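Local structure of Cow rumen GH26 endo-mannanase (6UEH) at residues K156-D159 / Y160-S163; Y284-E287 / A288-M291; Y475-T478 / L479-P483. The protein probably hydrolyses internal beta-1,4-mannosidic bonds in mannans such as galactomannan, as a family GH26 endo-mannanase. All blocks are in the same frame, centred on the assembly; numbering follows the deposited sequence.

Contact 1: K156-D159 / Y160-S163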
loop_
_atom_site.group_PDB
_atom_site.type_symbol
_atom_site.label_atom_id
_atom_site.label_comp_id
_atom_site.label_asym_id
_atom_site.label_seq_id
_atom_site.Cartn_x
_atom_site.Cartn_y
_atom_site.Cartn_z
ATOM N N LYS A 156 -10.019 8.002 -19.053
ATOM C CA LYS A 156 -11.378 7.603 -18.696
ATOM C C LYS A 156 -11.372 6.492 -17.647
ATOM O O LYS A 156 -12.208 6.484 -16.743
ATOM C CB LYS A 156 -12.155 7.165 -19.939
ATOM C CG LYS A 156 -12.653 8.334 -20.780
ATOM C CD LYS A 156 -12.966 7.926 -22.212
ATOM C CE LYS A 156 -14.137 6.972 -22.289
ATOM N NZ LYS A 156 -14.462 6.636 -23.708
ATOM N N LEU A 157 -10.428 5.562 -17.763
ATOM C CA LEU A 157 -10.283 4.507 -16.759
ATOM C C LEU A 157 -9.901 5.099 -15.403
ATOM O O LEU A 157 -10.505 4.768 -14.383
ATOM C CB LEU A 157 -9.243 3.470 -17.198
ATOM C CG LEU A 157 -8.845 2.408 -16.165
ATOM C CD1 LEU A 157 -10.065 1.690 -15.595
ATOM C CD2 LEU A 157 -7.871 1.403 -16.774
ATOM N N GLN A 158 -8.906 5.981 -15.399
ATOM C CA GLN A 158 -8.454 6.612 -14.162
ATOM C C GLN A 158 -9.575 7.414 -13.506
ATOM O O GLN A 158 -9.708 7.425 -12.279
ATOM C CB GLN A 158 -7.245 7.514 -14.427
ATOM C CG GLN A 158 -6.639 8.151 -13.175
ATOM C CD GLN A 158 -5.757 7.195 -12.379
ATOM O OE1 GLN A 158 -5.969 5.982 -12.382
ATOM N NE2 GLN A 158 -4.759 7.745 -11.697
ATOM N N ASP A 159 -10.386 8.076 -14.324
ATOM C CA ASP A 159 -11.500 8.859 -13.802
ATOM C C ASP A 159 -12.579 7.958 -13.217
ATOM O O ASP A 159 -13.182 8.297 -12.200
ATOM C CB ASP A 159 -12.086 9.760 -14.890
ATOM C CG ASP A 159 -11.270 11.016 -15.095
ATOM O OD1 ASP A 159 -10.632 11.475 -14.124
ATOM O OD2 ASP A 159 -11.264 11.545 -16.223
ATOM N N TYR A 160 -12.822 6.813 -13.850
ATOM C CA TYR A 160 -13.763 5.846 -13.295
ATOM C C TYR A 160 -13.292 5.370 -11.926
ATOM O O TYR A 160 -14.083 5.267 -10.988
ATOM C CB TYR A 160 -13.949 4.637 -14.211
ATOM C CG TYR A 160 -14.647 3.501 -13.493
ATOM C CD1 TYR A 160 -16.021 3.528 -13.288
ATOM C CD2 TYR A 160 -13.930 2.418 -12.990
ATOM C CE1 TYR A 160 -16.663 2.506 -12.617
ATOM C CE2 TYR A 160 -14.566 1.392 -12.315
ATOM C CZ TYR A 160 -15.932 1.440 -12.133
ATOM O OH TYR A 160 -16.572 0.421 -11.466
ATOM N N LEU A 161 -12.002 5.060 -11.829
ATOM C CA LEU A 161 -11.409 4.625 -10.569
ATOM C C LEU A 161 -11.584 5.696 -9.497
ATOM O O LEU A 161 -11.929 5.395 -8.357
ATOM C CB LEU A 161 -9.924 4.301 -10.751
ATOM C CG LEU A 161 -9.599 3.190 -11.751
ATOM C CD1 LEU A 161 -8.092 3.030 -11.931
ATOM C CD2 LEU A 161 -10.234 1.878 -11.317
ATOM N N GLY A 162 -11.347 6.947 -9.876
ATOM C CA GLY A 162 -11.521 8.060 -8.963
ATOM C C GLY A 162 -12.963 8.213 -8.517
ATOM O O GLY A 162 -13.234 8.727 -7.433
ATOM N N SER A 163 -13.893 7.757 -9.354
ATOM C CA SER A 163 -15.315 7.934 -9.078
ATOM C C SER A 163 -15.816 6.959 -8.017
ATOM O O SER A 163 -16.856 7.186 -7.405
ATOM C CB SER A 163 -16.139 7.776 -10.362
ATOM O OG SER A 163 -16.268 6.414 -10.731
#
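L157 and L161 stand one turn apart on helix 152-164 of the (β/α)8 (TIM) barrel, and their side chains cross obliquely. The touch is light: L157 CD1 lies 4.2 Å from L161 CG. Both groups belong to the buried flank of the helix. L161 leans back over the preceding turn, with CG anti to its own carbonyl carbon (chi1 -60°). This places CG 3.2 Å from L157 O, the same oxygen that accepts the backbone bond from L161 N. Q158 approaches L161 differently, at about a right angle. Its chain is anti at chi1 but bends at chi2 (78°), and the bend swings the amide oxygen OE1 round to the leucine. The amide nitrogen, NE2, donates to D381 O. This flank of the helix rests against residues at the starts of barrel strands. L157 and Q158 touch I358, while Q158 and L161 touch M382 and M423.

Y160 takes another direction. L157 O lies at the edge of its ring, close to the ring plane, and Y160 CB sits 3.5 Å from that oxygen. The rest of the side chain leads away from the preceding turn toward the loop at L482 and P483. D159 is on the exposed side. Its OD1 bonds to T143 OG1, and OD2 makes a weak bond to Q155 NE2. An acetate ion, probably from the crystallisation liquor, lies close by.

The backbone is bound in the usual i to i+4 pattern. Y160 N donates to K156 O, L161 N to L157 O and G162 N to Q158 O. The next bond, S163 N to D159 O, is weak. On the buried side, Q158 OE1 has no polar partner in the model and meets the methyl L161 CD1 at 3.7 Å.

Contact 2: Y284-E287 / A288-M291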
loop_
_atom_site.group_PDB
_atom_site.type_symbol
_atom_site.label_atom_id
_atom_site.label_comp_id
_atom_site.label_asym_id
_atom_site.label_seq_id
_atom_site.Cartn_x
_atom_site.Cartn_y
_atom_site.Cartn_z
ATOM N N TYR A 284 21.410 -4.128 -22.087
ATOM C CA TYR A 284 20.437 -5.176 -21.786
ATOM C C TYR A 284 19.104 -4.577 -21.364
ATOM O O TYR A 284 18.049 -4.980 -21.858
ATOM C CB TYR A 284 20.928 -6.123 -20.687
ATOM C CG TYR A 284 19.844 -7.101 -20.294
ATOM C CD1 TYR A 284 19.521 -8.169 -21.121
ATOM C CD2 TYR A 284 19.112 -6.931 -19.124
ATOM C CE1 TYR A 284 18.517 -9.054 -20.787
ATOM C CE2 TYR A 284 18.102 -7.814 -18.780
ATOM C CZ TYR A 284 17.810 -8.872 -19.615
ATOM O OH TYR A 284 16.805 -9.754 -19.283
ATOM N N TRP A 285 19.166 -3.625 -20.436
ATOM C CA TRP A 285 17.987 -2.939 -19.916
ATOM C C TRP A 285 17.173 -2.342 -21.063
ATOM O O TRP A 285 15.949 -2.473 -21.102
ATOM C CB TRP A 285 18.427 -1.865 -18.905
ATOM C CG TRP A 285 17.343 -1.060 -18.220
ATOM C CD1 TRP A 285 17.320 0.297 -18.065
ATOM C CD2 TRP A 285 16.162 -1.554 -17.567
ATOM N NE1 TRP A 285 16.198 0.680 -17.373
ATOM C CE2 TRP A 285 15.469 -0.436 -17.056
ATOM C CE3 TRP A 285 15.619 -2.830 -17.373
ATOM C CZ2 TRP A 285 14.263 -0.554 -16.368
ATOM C CZ3 TRP A 285 14.421 -2.944 -16.688
ATOM C CH2 TRP A 285 13.755 -1.812 -16.196
ATOM N N ASN A 286 17.862 -1.722 -22.017
ATOM C CA ASN A 286 17.194 -1.147 -23.181
ATOM C C ASN A 286 16.534 -2.198 -24.069
ATOM O O ASN A 286 15.451 -1.965 -24.605
ATOM C CB ASN A 286 18.179 -0.315 -24.003
ATOM C CG ASN A 286 18.453 1.039 -23.378
ATOM O OD1 ASN A 286 17.623 1.572 -22.641
ATOM N ND2 ASN A 286 19.618 1.604 -23.671
ATOM N N GLU A 287 17.184 -3.350 -24.227
ATOM C CA GLU A 287 16.605 -4.443 -25.005
ATOM C C GLU A 287 15.340 -4.974 -24.341
ATOM O O GLU A 287 14.351 -5.262 -25.014
ATOM C CB GLU A 287 17.610 -5.583 -25.186
ATOM C CG GLU A 287 18.734 -5.290 -26.158
ATOM C CD GLU A 287 19.536 -6.533 -26.498
ATOM O OE1 GLU A 287 19.031 -7.648 -26.246
ATOM O OE2 GLU A 287 20.665 -6.399 -27.015
ATOM N N ALA A 288 15.377 -5.102 -23.018
ATOM C CA ALA A 288 14.216 -5.567 -22.266
ATOM C C ALA A 288 13.066 -4.567 -22.362
ATOM O O ALA A 288 11.906 -4.951 -22.518
ATOM C CB ALA A 288 14.590 -5.812 -20.811
ATOM N N ILE A 289 13.394 -3.282 -22.269
ATOM C CA ILE A 289 12.392 -2.230 -22.407
ATOM C C ILE A 289 11.777 -2.256 -23.807
ATOM O O ILE A 289 10.567 -2.083 -23.966
ATOM C CB ILE A 289 12.997 -0.841 -22.122
ATOM C CG1 ILE A 289 13.373 -0.721 -20.645
ATOM C CG2 ILE A 289 12.021 0.267 -22.493
ATOM C CD1 ILE A 289 14.127 0.551 -20.314
ATOM N N LYS A 290 12.618 -2.490 -24.812
ATOM C CA LYS A 290 12.171 -2.565 -26.201
ATOM C C LYS A 290 11.140 -3.673 -26.398
ATOM O O LYS A 290 10.109 -3.468 -27.042
ATOM C CB LYS A 290 13.364 -2.791 -27.138
ATOM C CG LYS A 290 12.995 -2.871 -28.620
ATOM C CD LYS A 290 14.192 -3.265 -29.479
ATOM C CE LYS A 290 14.678 -4.668 -29.132
ATOM N NZ LYS A 290 15.776 -5.143 -30.027
ATOM N N MET A 291 11.421 -4.847 -25.841
ATOM C CA MET A 291 10.527 -5.990 -25.992
ATOM C C MET A 291 9.231 -5.777 -25.219
ATOM O O MET A 291 8.157 -6.192 -25.663
ATOM C CB MET A 291 11.218 -7.276 -25.538
ATOM C CG MET A 291 12.444 -7.616 -26.369
ATOM S SD MET A 291 13.046 -9.294 -26.107
ATOM C CE MET A 291 14.423 -9.325 -27.250
#
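I289 climbs back along helix 280-301 to lie on the indole of W285, one turn earlier. Its CB starts 3.5 Å from W285 O and 3.7 Å from N286 O. The next atom, CG1, is anti to the carbonyl carbon (chi1 -68°), which turns it toward the preceding turn and within 3.1 Å of W285 O. The chain then runs on extended, and CD1 reaches over one face of the indole. This methyl sits 3.7 Å from the centroid of the five-membered ring, 15° off the ring normal, a CH-pi contact. Its nearest indole atom is W285 NE1, at 3.6 Å. I289 N also donates to W285 O, the ordinary helix bond.

Helix 280-301 follows barrel strand 234-238 and packs beside helix 334-351. From that helix Y343, L344 and L348 touch I289. W285 also meets the rings of Y343 and W239, and packs edge-to-face with W328. An alanine in place of W285 would probably leave I289 CD1 without its aromatic face and open a gap among these three rings.

N286 OD1 is bonded to the hydroxyl of Y343, so the helix pair also has a polar tie. The side-chain contact of I289 with the indole is apolar. It rests on dispersion and on the attraction between methyl C-H groups and the electron-rich indole face.

Contact 3: Y475-T478 / L479-P483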
loop_
_atom_site.group_PDB
_atom_site.type_symbol
_atom_site.label_atom_id
_atom_site.label_comp_id
_atom_site.label_asym_id
_atom_site.label_seq_id
_atom_site.Cartn_x
_atom_site.Cartn_y
_atom_site.Cartn_z
ATOM N N TYR A 475 -20.328 -3.188 -1.229
ATOM C CA TYR A 475 -19.104 -2.404 -1.152
ATOM C C TYR A 475 -18.073 -2.848 -2.194
ATOM O O TYR A 475 -17.141 -2.110 -2.509
ATOM C CB TYR A 475 -18.511 -2.498 0.259
ATOM C CG TYR A 475 -17.277 -1.650 0.468
ATOM C CD1 TYR A 475 -17.370 -0.268 0.583
ATOM C CD2 TYR A 475 -16.017 -2.231 0.554
ATOM C CE1 TYR A 475 -16.246 0.512 0.771
ATOM C CE2 TYR A 475 -14.884 -1.457 0.746
ATOM C CZ TYR A 475 -15.005 -0.087 0.852
ATOM O OH TYR A 475 -13.882 0.687 1.042
ATOM N N CYS A 476 -18.244 -4.047 -2.740
ATOM C CA CYS A 476 -17.252 -4.594 -3.659
ATOM C C CYS A 476 -17.714 -4.572 -5.111
ATOM O O CYS A 476 -18.787 -5.072 -5.444
ATOM C CB CYS A 476 -16.889 -6.022 -3.254
ATOM S SG CYS A 476 -15.698 -6.856 -4.341
ATOM N N ILE A 477 -16.887 -3.987 -5.972
ATOM C CA ILE A 477 -17.162 -3.945 -7.401
ATOM C C ILE A 477 -16.616 -5.190 -8.088
ATOM O O ILE A 477 -15.431 -5.507 -7.969
ATOM C CB ILE A 477 -16.557 -2.684 -8.047
ATOM C CG1 ILE A 477 -17.309 -1.443 -7.563
ATOM C CG2 ILE A 477 -16.600 -2.778 -9.565
ATOM C CD1 ILE A 477 -16.696 -0.145 -8.013
ATOM N N THR A 478 -17.489 -5.899 -8.795
ATOM C CA THR A 478 -17.089 -7.090 -9.534
ATOM C C THR A 478 -17.217 -6.821 -11.032
ATOM O O THR A 478 -17.575 -5.711 -11.433
ATOM C CB THR A 478 -17.934 -8.318 -9.136
ATOM O OG1 THR A 478 -19.289 -8.138 -9.565
ATOM C CG2 THR A 478 -17.908 -8.511 -7.622
ATOM N N LEU A 479 -16.932 -7.831 -11.852
ATOM C CA LEU A 479 -16.883 -7.652 -13.305
ATOM C C LEU A 479 -18.181 -7.075 -13.876
ATOM O O LEU A 479 -18.156 -6.179 -14.722
ATOM C CB LEU A 479 -16.561 -8.983 -13.992
ATOM C CG LEU A 479 -16.376 -8.927 -15.511
ATOM C CD1 LEU A 479 -15.324 -7.897 -15.876
ATOM C CD2 LEU A 479 -16.007 -10.295 -16.071
ATOM N N GLU A 480 -19.309 -7.586 -13.394
ATOM C CA GLU A 480 -20.621 -7.171 -13.882
ATOM C C GLU A 480 -20.934 -5.702 -13.588
ATOM O O GLU A 480 -21.752 -5.092 -14.275
ATOM C CB GLU A 480 -21.709 -8.056 -13.269
ATOM C CG GLU A 480 -21.778 -7.968 -11.750
ATOM C CD GLU A 480 -22.906 -8.791 -11.157
ATOM O OE1 GLU A 480 -23.528 -9.578 -11.903
ATOM O OE2 GLU A 480 -23.171 -8.646 -9.943
ATOM N N ASP A 481 -20.286 -5.139 -12.570
ATOM C CA ASP A 481 -20.574 -3.774 -12.129
ATOM C C ASP A 481 -19.901 -2.715 -12.999
ATOM O O ASP A 481 -20.255 -1.536 -12.936
ATOM C CB ASP A 481 -20.137 -3.576 -10.672
ATOM C CG ASP A 481 -20.825 -4.532 -9.714
ATOM O OD1 ASP A 481 -22.003 -4.880 -9.949
ATOM O OD2 ASP A 481 -20.184 -4.929 -8.718
ATOM N N LEU A 482 -18.925 -3.130 -13.801
ATOM C CA LEU A 482 -18.156 -2.197 -14.615
ATOM C C LEU A 482 -18.994 -1.631 -15.762
ATOM O O LEU A 482 -19.922 -2.279 -16.239
ATOM C CB LEU A 482 -16.900 -2.879 -15.162
ATOM C CG LEU A 482 -15.884 -3.349 -14.117
ATOM C CD1 LEU A 482 -14.646 -3.912 -14.799
ATOM C CD2 LEU A 482 -15.510 -2.216 -13.166
ATOM N N PRO A 483 -18.674 -0.405 -16.201
ATOM C CA PRO A 483 -19.441 0.230 -17.279
ATOM C C PRO A 483 -19.098 -0.308 -18.666
ATOM O O PRO A 483 -19.963 -0.341 -19.540
ATOM C CB PRO A 483 -19.047 1.712 -17.172
ATOM C CG PRO A 483 -18.328 1.852 -15.855
ATOM C CD PRO A 483 -17.701 0.524 -15.602
HETATM O O HOH W 1 -19.428 -10.349 -11.818
HETATM O O HOH W 2 -21.371 -7.441 -8.048
#
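D481 folds back over the start of its own turn, and its carboxylate overlaps the backbone of T478. OD2 accepts the N-H of T478 at 2.9 Å, and the N-H...O angle is nearly straight at 174°. The donor meets OD2 from above the carboxylate plane. D481 holds CG anti to its carbonyl carbon (chi1 -59°), and this brings the carboxylate back to T478 N. In return, D481 N donates to T478 O at 3.0 Å, from well out of the carbonyl plane. Residues 478-481 thus form a type I beta turn, closed by the main chain. The bond from T478 N to D481 OD2 is like one half of a capping box, the reciprocal bond from D481 N to T478 OG1 being absent. The turn opens the short 3-10 segment 479-481 that follows strand 476-477 of the TIM barrel.

T478 and E480 lie side by side and point the same way. E480 CG passes 3.3 Å from T478 OG1. Water 1 joins T478 OG1 to E480 N. Water 2 lies 2.7 Å from T478 OG1, with E480 OE2 and D481 OD2 also around it. It has more acceptors within range than protons to give. E480 OE2 also forms a salt bridge with K198.

An apolar contact accompanies the turn. I477 CG2 meets L482 CD2 at 3.8 Å, the two side chains crossing at about a right angle. The same methyl lies 3.8 Å from D481 CB. Backbone bonds from I477 to I169 and S171 fix the strand beside barrel strand 169-174.

Two carboxylate oxygens thus face the same water at this turn, and it need not donate to both at once. K198 probably offsets part of their negative charge, and the N-H of T478 is likely to help stabilise D481 as a carboxylate.

All three contacts belong to the GH26 TIM barrel and follow in series along the chain. Contact 1 is on helix 152-164, before the first barrel strand. Contact 2 is on helix 280-301, between strands 234-238 and 306-309. Contact 3 leaves strand 476-477, which pairs with strand 169-174 and helps complete the barrel. Contacts 1 and 3 touch, with centres 13 Å apart. Y160 OH packs 3.3 Å from L482 CD2, and I477 and P483 also meet this tyrosine. The helix before the first strand is thus packed against the segment after the last one, near where the barrel closes. Contact 2 lies apart, its centre 31 Å from contact 1 and 36 Å from contact 3.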